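Local coordinates for phosphoglycerol transferase GacH (Streptococcus pyogenes MGAS5005, PDB 6DGM), which probably transfers glycerol phosphate from a membrane lipid onto the rhamnose polysaccharide of the group A streptococcal cell wall, through a manganese-binding, probably extracellular domain, at residues A90-L100 / S110-M120. Residues are numbered along the deposited sequence; the frame is centred on the assembly and turned at random.
Sequences ANMEFQTLTSL and SVLYSEVFPKM
Asn91 uses both ends of its side-chain amide to hold the start of helix 112-115. Its OD1 accepts from Leu112 N at 2.8 Å in a nearly straight bond (170°), while ND2 donates to Ser110 O, lying in that carbonyl's plane, at 2.9 Å. OD1 also accepts a hydrogen bond from a water, which in turn accepts from Tyr113 N, so two amides at the helix start are satisfied, one directly and one through the water. The preceding N-H groups, of Ser110 and Val111, both donate to Glu115 OE2, from the same face of its carboxylate. Helix 89-98 begins at the manganese ligand Thr89 of this alkaline phosphatase-like, LTA synthase-type catalytic domain, and the side chain of Glu93 lies about 6 Å from the bound sn-glycerol-1-phosphate. Here Tyr113 sits as a knob among Ala90, Glu93, Phe94 and Leu97, and its OH donates to Glu93 OE2 (2.8 Å) from above the carboxylate plane. The extended Glu93 chain (chi1 -169°) carries the carboxylate to the tyrosine ring edge, the two planes 85° apart. Tyr152 also hydrogen-bonds OE2, while OE1 forms a salt bridge with Arg148, a residue of the sn-glycerol-1-phosphate pocket; Glu93 thus probably helps position that arginine. Beside this polar group, Leu112 CB makes a CH-pi contact over one face of the Phe94 ring, 3.9 Å from its centroid, and Thr98 CG2 lies over the opposite face, both offset toward the rim. Met120 SD meets the ring edge in a Met-aromatic contact, and Met120 CE meets Leu100 CD1 tip to tip at 3.8 Å.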
loop_
_atom_site.group_PDB
_atom_site.type_symbol
_atom_site.label_atom_id
_atom_site.label_comp_id
_atom_site.label_asym_id
_atom_site.label_seq_id
_atom_site.Cartn_x
_atom_site.Cartn_y
_atom_site.Cartn_z
ATOM N N ALA A 90 2.601 6.325 -7.104
ATOM C CA ALA A 90 3.304 6.976 -6.006
ATOM C C ALA A 90 2.359 7.597 -4.985
ATOM O O ALA A 90 2.750 7.763 -3.815
ATOM C CB ALA A 90 4.257 8.025 -6.585
ATOM N N ASN A 91 1.119 7.919 -5.384
ATOM C CA ASN A 91 0.168 8.470 -4.423
ATOM C C ASN A 91 -0.340 7.387 -3.486
ATOM O O ASN A 91 -0.498 7.631 -2.286
ATOM C CB ASN A 91 -0.978 9.160 -5.147
ATOM C CG ASN A 91 -0.531 10.417 -5.837
ATOM O OD1 ASN A 91 0.404 11.074 -5.383
ATOM N ND2 ASN A 91 -1.171 10.750 -6.947
ATOM N N MET A 92 -0.598 6.185 -4.001
ATOM C CA MET A 92 -0.943 5.080 -3.107
ATOM C C MET A 92 0.243 4.733 -2.216
ATOM O O MET A 92 0.091 4.510 -1.005
ATOM C CB MET A 92 -1.414 3.874 -3.917
ATOM C CG MET A 92 -2.946 3.822 -4.104
ATOM S SD MET A 92 -3.703 5.275 -4.840
ATOM C CE MET A 92 -3.136 5.136 -6.533
ATOM N N GLU A 93 1.441 4.742 -2.794
ATOM C CA GLU A 93 2.660 4.458 -2.049
ATOM C C GLU A 93 2.822 5.399 -0.859
ATOM O O GLU A 93 3.049 4.951 0.274
ATOM C CB GLU A 93 3.826 4.612 -3.018
ATOM C CG GLU A 93 5.181 4.120 -2.525
ATOM C CD GLU A 93 6.257 4.508 -3.516
ATOM O OE1 GLU A 93 5.946 4.542 -4.724
ATOM O OE2 GLU A 93 7.389 4.827 -3.091
ATOM N N PHE A 94 2.703 6.708 -1.097
ATOM C CA PHE A 94 2.791 7.698 -0.024
ATOM C C PHE A 94 1.806 7.389 1.095
ATOM O O PHE A 94 2.137 7.479 2.285
ATOM C CB PHE A 94 2.484 9.090 -0.603
ATOM C CG PHE A 94 2.325 10.178 0.430
ATOM C CD1 PHE A 94 1.104 10.384 1.075
ATOM C CD2 PHE A 94 3.377 11.023 0.731
ATOM C CE1 PHE A 94 0.936 11.407 2.015
ATOM C CE2 PHE A 94 3.220 12.062 1.667
ATOM C CZ PHE A 94 2.006 12.237 2.324
ATOM N N GLN A 95 0.582 7.032 0.730
ATOM C CA GLN A 95 -0.445 6.770 1.730
ATOM C C GLN A 95 -0.120 5.527 2.552
ATOM O O GLN A 95 -0.364 5.499 3.773
ATOM C CB GLN A 95 -1.799 6.633 1.039
ATOM C CG GLN A 95 -2.283 7.928 0.412
ATOM C CD GLN A 95 -3.565 7.755 -0.305
ATOM O OE1 GLN A 95 -4.627 7.823 0.301
ATOM N NE2 GLN A 95 -3.493 7.495 -1.609
ATOM N N THR A 96 0.459 4.493 1.927
ATOM C CA THR A 96 0.833 3.331 2.736
ATOM C C THR A 96 1.891 3.705 3.769
ATOM O O THR A 96 1.847 3.240 4.919
ATOM C CB THR A 96 1.328 2.160 1.877
ATOM O OG1 THR A 96 2.639 2.425 1.346
ATOM C CG2 THR A 96 0.352 1.839 0.753
ATOM N N LEU A 97 2.851 4.533 3.391
ATOM C CA LEU A 97 3.956 4.810 4.295
ATOM C C LEU A 97 3.557 5.765 5.415
ATOM O O LEU A 97 3.927 5.537 6.575
ATOM C CB LEU A 97 5.128 5.395 3.524
ATOM C CG LEU A 97 5.805 4.490 2.496
ATOM C CD1 LEU A 97 6.892 5.267 1.806
ATOM C CD2 LEU A 97 6.361 3.227 3.154
ATOM N N THR A 98 2.830 6.834 5.092
ATOM C CA THR A 98 2.484 7.848 6.078
ATOM C C THR A 98 1.163 7.580 6.785
ATOM O O THR A 98 0.965 8.054 7.915
ATOM C CB THR A 98 2.358 9.231 5.415
ATOM O OG1 THR A 98 1.264 9.236 4.489
ATOM C CG2 THR A 98 3.649 9.625 4.696
ATOM N N SER A 99 0.250 6.869 6.117
ATOM C CA SER A 99 -1.127 6.663 6.556
ATOM C C SER A 99 -1.975 7.928 6.491
ATOM O O SER A 99 -3.047 7.984 7.087
ATOM C CB SER A 99 -1.209 6.041 7.958
ATOM O OG SER A 99 -0.517 4.801 8.019
ATOM N N LEU A 100 -1.520 8.960 5.797
ATOM C CA LEU A 100 -2.325 10.164 5.624
ATOM C C LEU A 100 -3.136 10.043 4.332
ATOM O O LEU A 100 -2.537 9.904 3.252
ATOM C CB LEU A 100 -1.416 11.382 5.553
ATOM C CG LEU A 100 -0.579 11.647 6.815
ATOM C CD1 LEU A 100 0.393 12.787 6.602
ATOM C CD2 LEU A 100 -1.479 11.923 8.032
ATOM N N SER A 110 -1.720 16.925 -7.249
ATOM C CA SER A 110 -1.588 15.852 -8.221
ATOM C C SER A 110 -0.700 14.711 -7.729
ATOM O O SER A 110 -1.096 13.538 -7.809
ATOM C CB SER A 110 -1.028 16.410 -9.531
ATOM O OG SER A 110 -0.924 15.371 -10.485
ATOM N N VAL A 111 0.506 15.013 -7.261
ATOM C CA VAL A 111 1.438 13.982 -6.808
ATOM C C VAL A 111 1.932 14.333 -5.413
ATOM O O VAL A 111 2.600 15.356 -5.223
ATOM C CB VAL A 111 2.614 13.786 -7.788
ATOM C CG1 VAL A 111 3.625 12.809 -7.205
ATOM C CG2 VAL A 111 2.087 13.295 -9.133
ATOM N N LEU A 112 1.606 13.474 -4.440
ATOM C CA LEU A 112 1.938 13.739 -3.046
ATOM C C LEU A 112 3.440 13.834 -2.820
ATOM O O LEU A 112 3.900 14.689 -2.059
ATOM C CB LEU A 112 1.315 12.650 -2.167
ATOM C CG LEU A 112 -0.220 12.716 -2.192
ATOM C CD1 LEU A 112 -0.848 11.426 -1.719
ATOM C CD2 LEU A 112 -0.705 13.883 -1.341
ATOM N N TYR A 113 4.226 12.979 -3.473
ATOM C CA TYR A 113 5.661 12.995 -3.267
ATOM C C TYR A 113 6.305 14.294 -3.747
ATOM O O TYR A 113 7.401 14.635 -3.282
ATOM C CB TYR A 113 6.312 11.820 -4.021
ATOM C CG TYR A 113 6.344 10.479 -3.309
ATOM C CD1 TYR A 113 6.033 10.360 -1.962
ATOM C CD2 TYR A 113 6.715 9.328 -3.994
ATOM C CE1 TYR A 113 6.089 9.150 -1.315
ATOM C CE2 TYR A 113 6.780 8.105 -3.356
ATOM C CZ TYR A 113 6.464 8.018 -2.006
ATOM O OH TYR A 113 6.517 6.821 -1.319
ATOM N N SER A 114 5.674 15.001 -4.682
ATOM C CA SER A 114 6.206 16.255 -5.191
ATOM C C SER A 114 5.637 17.476 -4.493
ATOM O O SER A 114 6.347 18.470 -4.340
ATOM C CB SER A 114 5.890 16.405 -6.682
ATOM O OG SER A 114 6.524 15.397 -7.448
ATOM N N GLU A 115 4.371 17.425 -4.064
ATOM C CA GLU A 115 3.671 18.604 -3.579
ATOM C C GLU A 115 3.427 18.628 -2.077
ATOM O O GLU A 115 3.158 19.706 -1.534
ATOM C CB GLU A 115 2.305 18.716 -4.260
ATOM C CG GLU A 115 2.417 18.853 -5.766
ATOM C CD GLU A 115 1.088 18.820 -6.461
ATOM O OE1 GLU A 115 0.187 19.590 -6.069
ATOM O OE2 GLU A 115 0.933 18.029 -7.422
ATOM N N VAL A 116 3.435 17.476 -1.417
ATOM C CA VAL A 116 3.146 17.404 0.015
ATOM C C VAL A 116 4.364 16.902 0.800
ATOM O O VAL A 116 4.787 17.549 1.765
ATOM C CB VAL A 116 1.901 16.547 0.308
ATOM C CG1 VAL A 116 1.728 16.345 1.835
ATOM C CG2 VAL A 116 0.659 17.188 -0.260
ATOM N N PHE A 117 4.936 15.780 0.377
ATOM C CA PHE A 117 6.090 15.254 1.115
ATOM C C PHE A 117 7.158 16.314 1.364
ATOM O O PHE A 117 7.624 16.426 2.507
ATOM C CB PHE A 117 6.692 14.014 0.442
ATOM C CG PHE A 117 7.814 13.401 1.244
ATOM C CD1 PHE A 117 9.110 13.856 1.102
ATOM C CD2 PHE A 117 7.545 12.410 2.165
ATOM C CE1 PHE A 117 10.135 13.315 1.857
ATOM C CE2 PHE A 117 8.575 11.860 2.934
ATOM C CZ PHE A 117 9.863 12.324 2.774
ATOM N N PRO A 118 7.588 17.102 0.375
ATOM C CA PRO A 118 8.694 18.049 0.630
ATOM C C PRO A 118 8.353 19.117 1.636
ATOM O O PRO A 118 9.259 19.753 2.190
ATOM C CB PRO A 118 8.984 18.659 -0.749
ATOM C CG PRO A 118 8.393 17.661 -1.736
ATOM C CD PRO A 118 7.208 17.054 -1.054
ATOM N N LYS A 119 7.074 19.345 1.889
ATOM C CA LYS A 119 6.683 20.364 2.853
ATOM C C LYS A 119 6.560 19.835 4.269
ATOM O O LYS A 119 6.382 20.638 5.195
ATOM C CB LYS A 119 5.375 21.009 2.405
ATOM C CG LYS A 119 5.553 21.834 1.131
ATOM C CD LYS A 119 4.263 22.439 0.634
ATOM C CE LYS A 119 4.490 23.124 -0.715
ATOM N NZ LYS A 119 5.730 23.959 -0.725
ATOM N N MET A 120 6.685 18.528 4.476
ATOM C CA MET A 120 6.529 17.947 5.807
ATOM C C MET A 120 7.826 18.116 6.587
ATOM O O MET A 120 8.879 17.636 6.164
ATOM C CB MET A 120 6.156 16.475 5.692
ATOM C CG MET A 120 4.840 16.260 4.944
ATOM S SD MET A 120 4.369 14.547 4.708
ATOM C CE MET A 120 3.990 14.026 6.380
HETATM O O HOH W 1 3.063 10.638 -4.531
#